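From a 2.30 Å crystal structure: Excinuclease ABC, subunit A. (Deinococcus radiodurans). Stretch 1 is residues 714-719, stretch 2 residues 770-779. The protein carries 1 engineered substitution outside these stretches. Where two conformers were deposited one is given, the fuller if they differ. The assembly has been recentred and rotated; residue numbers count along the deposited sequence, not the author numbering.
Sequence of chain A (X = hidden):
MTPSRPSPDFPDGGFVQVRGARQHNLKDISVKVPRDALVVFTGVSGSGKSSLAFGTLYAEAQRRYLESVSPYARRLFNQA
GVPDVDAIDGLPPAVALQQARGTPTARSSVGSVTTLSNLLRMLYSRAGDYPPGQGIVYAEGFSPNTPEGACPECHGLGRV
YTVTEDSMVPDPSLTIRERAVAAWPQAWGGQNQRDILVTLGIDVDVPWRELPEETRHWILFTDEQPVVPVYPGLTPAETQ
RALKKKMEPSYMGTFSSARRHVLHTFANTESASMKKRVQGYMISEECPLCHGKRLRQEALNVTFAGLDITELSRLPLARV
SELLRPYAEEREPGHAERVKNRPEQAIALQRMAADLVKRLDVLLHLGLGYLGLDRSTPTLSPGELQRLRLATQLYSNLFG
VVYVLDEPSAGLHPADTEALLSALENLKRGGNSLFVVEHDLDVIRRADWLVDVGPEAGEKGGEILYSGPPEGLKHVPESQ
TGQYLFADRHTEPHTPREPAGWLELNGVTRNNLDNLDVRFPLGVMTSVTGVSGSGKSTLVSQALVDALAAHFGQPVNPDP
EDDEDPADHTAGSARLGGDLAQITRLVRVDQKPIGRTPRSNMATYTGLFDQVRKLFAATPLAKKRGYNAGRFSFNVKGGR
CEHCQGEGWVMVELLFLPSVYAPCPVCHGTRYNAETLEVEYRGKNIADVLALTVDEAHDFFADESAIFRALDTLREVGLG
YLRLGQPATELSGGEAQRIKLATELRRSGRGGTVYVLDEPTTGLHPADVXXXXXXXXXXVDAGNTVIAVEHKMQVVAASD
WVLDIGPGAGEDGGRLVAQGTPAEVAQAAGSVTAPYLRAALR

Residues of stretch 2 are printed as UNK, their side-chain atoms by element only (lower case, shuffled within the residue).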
ATOM      1  N   LEU A 714      14.229  24.669  30.874  1.00 55.18           N
ATOM      2  CA  LEU A 714      13.733  24.434  29.518  1.00 55.00           C
ATOM      3  C   LEU A 714      13.749  25.688  28.682  1.00 55.39           C
ATOM      4  O   LEU A 714      13.860  25.630  27.468  1.00 55.65           O
ATOM      5  CB  LEU A 714      12.329  23.880  29.560  1.00 54.15           C
ATOM      6  CG  LEU A 714      12.230  22.455  30.067  1.00 53.41           C
ATOM      7  CD1 LEU A 714      10.767  22.153  30.333  1.00 50.92           C
ATOM      8  CD2 LEU A 714      12.827  21.464  29.039  1.00 50.55           C
ATOM      9  N   ARG A 715      13.644  26.831  29.342  1.00 56.39           N
ATOM     10  CA  ARG A 715      13.577  28.105  28.641  1.00 57.00           C
ATOM     11  C   ARG A 715      14.975  28.566  28.301  1.00 57.00           C
ATOM     12  O   ARG A 715      15.247  28.924  27.155  1.00 57.46           O
ATOM     13  CB  ARG A 715      12.822  29.135  29.474  1.00 57.02           C
ATOM     14  CG  ARG A 715      12.002  30.099  28.657  1.00 58.07           C
ATOM     15  CD  ARG A 715      11.132  30.995  29.544  1.00 60.41           C
ATOM     16  NE  ARG A 715      11.054  32.358  29.020  1.00 61.68           N
ATOM     17  CZ  ARG A 715      11.992  33.288  29.198  1.00 63.57           C
ATOM     18  NH1 ARG A 715      13.090  33.013  29.890  1.00 64.78           N
ATOM     19  NH2 ARG A 715      11.837  34.500  28.684  1.00 64.42           N
ATOM     20  N   GLU A 716      15.859  28.515  29.300  1.00 57.26           N
ATOM     21  CA  GLU A 716      17.293  28.792  29.152  1.00 57.01           C
ATOM     22  C   GLU A 716      17.980  28.000  28.028  1.00 56.95           C
ATOM     23  O   GLU A 716      18.974  28.454  27.441  1.00 57.50           O
ATOM     24  CB  GLU A 716      18.022  28.501  30.475  1.00 56.79           C
ATOM     25  CG  GLU A 716      17.997  29.641  31.484  1.00 57.15           C
ATOM     26  CD  GLU A 716      18.524  29.240  32.863  0.80 57.64           C
ATOM     27  OE1 GLU A 716      17.946  28.327  33.498  0.80 57.34           O
ATOM     28  OE2 GLU A 716      19.516  29.859  33.323  0.80 60.30           O
ATOM     29  N   VAL A 717      17.467  26.811  27.746  1.00 56.49           N
ATOM     30  CA  VAL A 717      18.142  25.872  26.853  1.00 56.07           C
ATOM     31  C   VAL A 717      17.584  25.982  25.403  1.00 56.06           C
ATOM     32  O   VAL A 717      18.081  25.340  24.467  1.00 56.22           O
ATOM     33  CB  VAL A 717      18.132  24.428  27.492  1.00 55.72           C
ATOM     34  CG1 VAL A 717      17.044  23.520  26.911  1.00 54.57           C
ATOM     35  CG2 VAL A 717      19.497  23.798  27.426  1.00 56.42           C
ATOM     36  N   GLY A 718      16.556  26.824  25.245  1.00 55.87           N
ATOM     37  CA  GLY A 718      16.058  27.257  23.939  1.00 55.43           C
ATOM     38  C   GLY A 718      14.695  26.738  23.504  1.00 55.42           C
ATOM     39  O   GLY A 718      14.298  26.957  22.356  1.00 56.20           O
ATOM     40  N   LEU A 719      13.970  26.082  24.409  1.00 54.21           N
ATOM     41  CA  LEU A 719      12.747  25.378  24.057  1.00 53.61           C
ATOM     42  C   LEU A 719      11.439  26.090  24.454  1.00 53.33           C
ATOM     43  O   LEU A 719      10.446  25.448  24.685  1.00 53.17           O
ATOM     44  CB  LEU A 719      12.754  23.965  24.656  1.00 53.34           C
ATOM     45  CG  LEU A 719      13.901  23.005  24.319  1.00 53.84           C
ATOM     46  CD1 LEU A 719      13.651  21.709  25.000  1.00 53.84           C
ATOM     47  CD2 LEU A 719      14.019  22.787  22.829  1.00 54.14           C
ATOM     48  N   UNK A 770      25.211  29.347  20.549  1.00 63.25           N
ATOM     49  CA  UNK A 770      25.640  30.363  21.499  1.00 64.26           C
ATOM     50  C   UNK A 770      24.860  30.285  22.828  1.00 63.90           C
ATOM     51  O   UNK A 770      25.463  30.285  23.908  1.00 64.11           O
ATOM     52  o   UNK A 770      26.140  34.322  19.841  1.00 67.91           O
ATOM     53  c   UNK A 770      26.629  33.371  19.181  1.00 65.95           C
ATOM     54  o   UNK A 770      27.422  33.556  18.226  1.00 68.26           O
ATOM     55  c   UNK A 770      26.249  31.920  19.524  1.00 65.43           C
ATOM     56  c   UNK A 770      25.526  31.762  20.876  1.00 64.53           C
ATOM     57  N   UNK A 771      23.533  30.206  22.739  1.00 63.55           N
ATOM     58  CA  UNK A 771      22.665  30.043  23.912  1.00 63.43           C
ATOM     59  C   UNK A 771      22.867  28.692  24.621  1.00 63.02           C
ATOM     60  O   UNK A 771      22.752  28.610  25.848  1.00 63.49           O
ATOM     61  n   UNK A 771      17.605  30.974  26.659  1.00 69.98           N
ATOM     62  c   UNK A 771      17.250  31.482  25.482  1.00 68.83           C
ATOM     63  c   UNK A 771      20.179  30.269  24.695  1.00 64.41           C
ATOM     64  n   UNK A 771      16.380  32.487  25.455  1.00 67.46           N
ATOM     65  c   UNK A 771      18.734  29.895  24.266  1.00 64.28           C
ATOM     66  n   UNK A 771      17.776  31.006  24.345  1.00 67.50           N
ATOM     67  c   UNK A 771      21.186  30.225  23.519  1.00 63.64           C
ATOM     68  N   UNK A 772      23.161  27.639  23.862  1.00 62.13           N
ATOM     69  CA  UNK A 772      23.403  26.317  24.446  1.00 61.69           C
ATOM     70  C   UNK A 772      24.739  26.270  25.210  1.00 61.23           C
ATOM     71  O   UNK A 772      24.818  25.720  26.313  1.00 60.63           O
ATOM     72  c   UNK A 772      24.575  23.116  24.094  1.00 62.71           C
ATOM     73  c   UNK A 772      23.253  23.723  23.662  1.00 62.02           C
ATOM     74  c   UNK A 772      23.368  25.229  23.353  1.00 62.13           C
ATOM     75  c   UNK A 772      22.147  23.424  24.683  1.00 62.20           C
ATOM     76  N   UNK A 773      25.773  26.850  24.601  1.00 60.52           N
ATOM     77  CA  UNK A 773      27.128  26.877  25.152  1.00 59.94           C
ATOM     78  C   UNK A 773      27.241  27.595  26.519  1.00 58.98           C
ATOM     79  O   UNK A 773      28.054  27.198  27.362  1.00 59.00           O
ATOM     80  c   UNK A 773      30.129  25.991  23.797  1.00 64.19           C
ATOM     81  c   UNK A 773      29.564  27.274  24.409  1.00 62.33           C
ATOM     82  c   UNK A 773      28.082  27.493  24.122  1.00 59.96           C
ATOM     83  n   UNK A 773      30.150  25.924  22.469  1.00 64.39           N
ATOM     84  o   UNK A 773      30.568  25.087  24.517  1.00 65.37           O
ATOM     85  N   UNK A 774      26.437  28.636  26.731  1.00 57.71           N
ATOM     86  CA  UNK A 774      26.387  29.334  28.021  1.00 56.88           C
ATOM     87  C   UNK A 774      25.897  28.428  29.144  1.00 56.35           C
ATOM     88  O   UNK A 774      26.291  28.589  30.301  1.00 56.44           O
ATOM     89  c   UNK A 774      23.461  33.463  25.593  1.00 60.44           C
ATOM     90  n   UNK A 774      23.828  33.048  26.805  1.00 59.69           N
ATOM     91  c   UNK A 774      25.467  30.552  27.959  1.00 56.76           C
ATOM     92  n   UNK A 774      22.165  33.521  25.274  1.00 60.27           N
ATOM     93  c   UNK A 774      25.870  31.603  26.950  1.00 57.87           C
ATOM     94  n   UNK A 774      24.379  33.809  24.692  1.00 60.09           N
ATOM     95  c   UNK A 774      25.216  32.945  27.265  1.00 59.05           C
ATOM     96  N   UNK A 775      25.012  27.496  28.812  1.00 55.71           N
ATOM     97  CA  UNK A 775      24.483  26.583  29.817  1.00 55.38           C
ATOM     98  C   UNK A 775      25.509  25.491  30.137  1.00 54.79           C
ATOM     99  O   UNK A 775      25.600  25.036  31.282  1.00 54.54           O
ATOM    100  o   UNK A 775      21.673  28.333  30.514  1.00 57.33           O
ATOM    101  c   UNK A 775      23.124  25.979  29.402  1.00 55.62           C
ATOM    102  n   UNK A 775      21.792  29.303  28.473  1.00 57.74           N
ATOM    103  c   UNK A 775      22.162  26.905  28.614  1.00 56.03           C
ATOM    104  c   UNK A 775      21.862  28.245  29.289  1.00 57.75           C
ATOM    105  N   UNK A 776      26.279  25.083  29.128  1.00 53.94           N
ATOM    106  CA  UNK A 776      27.368  24.128  29.328  1.00 53.45           C
ATOM    107  C   UNK A 776      28.468  24.741  30.178  1.00 53.58           C
ATOM    108  O   UNK A 776      29.086  24.043  30.970  1.00 54.01           O
ATOM    109  c   UNK A 776      27.771  22.195  25.902  1.00 47.82           C
ATOM    110  c   UNK A 776      27.033  22.733  27.104  1.00 51.43           C
ATOM    111  c   UNK A 776      26.383  21.583  27.871  1.00 49.99           C
ATOM    112  c   UNK A 776      27.934  23.612  27.992  1.00 52.93           C
ATOM    113  N   UNK A 777      28.705  26.043  30.011  1.00 53.68           N
ATOM    114  CA  UNK A 777      29.607  26.804  30.887  1.00 54.27           C
ATOM    115  C   UNK A 777      29.127  26.767  32.346  1.00 54.64           C
ATOM    116  O   UNK A 777      29.906  26.483  33.251  1.00 54.18           O
ATOM    117  c   UNK A 777      30.470  29.103  31.427  1.00 53.99           C
ATOM    118  c   UNK A 777      30.540  28.307  29.094  1.00 55.22           C
ATOM    119  c   UNK A 777      29.766  28.263  30.405  1.00 54.09           C
ATOM    120  N   UNK A 778      27.838  27.033  32.557  1.00 55.20           N
ATOM    121  CA  UNK A 778      27.247  27.005  33.895  1.00 55.91           C
ATOM    122  C   UNK A 778      27.524  25.711  34.634  1.00 55.91           C
ATOM    123  O   UNK A 778      27.994  25.733  35.765  1.00 56.16           O
ATOM    124  c   UNK A 778      23.976  29.041  34.280  1.00 59.99           C
ATOM    125  c   UNK A 778      25.734  27.275  33.850  1.00 56.02           C
ATOM    126  n   UNK A 778      21.882  30.139  33.481  1.00 62.37           N
ATOM    127  c   UNK A 778      25.405  28.754  33.857  1.00 57.41           C
ATOM    128  c   UNK A 778      23.076  29.315  33.083  1.00 60.83           C
ATOM    129  N   UNK A 779      27.258  24.581  33.991  1.00 56.22           N
ATOM    130  CA  UNK A 779      27.390  23.298  34.680  1.00 56.60           C
ATOM    131  C   UNK A 779      28.858  22.857  34.938  1.00 56.51           C
ATOM    132  O   UNK A 779      29.112  22.031  35.817  1.00 56.93           O
ATOM    133  c   UNK A 779      26.932  21.416  32.803  1.00 57.35           C
ATOM    134  c   UNK A 779      25.738  20.880  32.046  1.00 56.56           C
ATOM    135  c   UNK A 779      27.803  20.269  33.275  1.00 59.30           C
ATOM    136  c   UNK A 779      26.503  22.218  34.027  1.00 56.57           C
TER

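Position 770 carries three carbons, the third bonded to two oxygens; the chain is one methylene longer than a short acid would allow, and nothing in it reaches stretch 1. It is Glu-770.

Position 771 has three carbons, a nitrogen, and then a carbon bearing two more nitrogens, a guanidinium. Its CA-to-CB bond points toward stretch 1, and one terminal nitrogen lies 3.0 Å from Glu-716 O. This is Arg-771. Its NH1 donates to that oxygen with an N-H...O angle of 153°, and Glu-716 O sits at the guanidinium edge, near its plane. Arg-715 O, 3.2 Å from NH1 of Arg-771, lies over a face instead, where the angle is too poor for a hydrogen bond.

Position 772 shows four carbons forked at the second, hence Leu-772. CB points sideways, but the fork brings CD2 to 3.8 Å from Val-717 CG2, an apolar contact beside the closest CA pair of the two stretches (Val-717 CA to Leu-772 CA, 5.8 Å).

At 773, three carbons end in one oxygen and one nitrogen, an amide out of reach of stretch 1: Gln-773. Position 774 repeats the guanidinium pattern and is Arg-774; its CB points toward stretch 1, yet the side chain makes no contact with it.

Position 775 again has three carbons and a terminal amide, now close to Glu-716: Gln-775. NE2 is 3.1 Å from Glu-716 O, but the angle is poor; its hydrogen bond goes to Arg-771 O at 2.9 Å and 160°, folding the side chain back on its own helix.

Position 776, four carbons forked at the second, is Leu-776, and 777, one carbon carrying two others, is Val-777; neither touches stretch 1. Position 778 has four carbons in a row ending in nitrogen, which lies 2.4 Å from Glu-716 OE2: Lys-778, its NZ forming a salt bridge and a very short hydrogen bond. Position 779, four carbons forked at the second, is Leu-779, out of reach.

The contact centres on Glu-716, whose backbone O accepts from Arg-771 and whose carboxylate pairs with Lys-778. The helix ends in a Schellman motif, with Gly-718 N bonded to Arg-715 O (3.1 Å) and Leu-719 N to Leu-714 O (3.1 Å). Those bonds use the oxygens of Leu-714 and Arg-715; Glu-716 O accepts from Arg-771 NH1. Gly-718, at phi 110°, brings its CA to 3.8 Å from Arg-771 CD; an ideal CB there would jam against the preceding carbonyl oxygen. In all, 339 Å² is buried.

Stretch 2 (770-779) ERLQRQLVKL
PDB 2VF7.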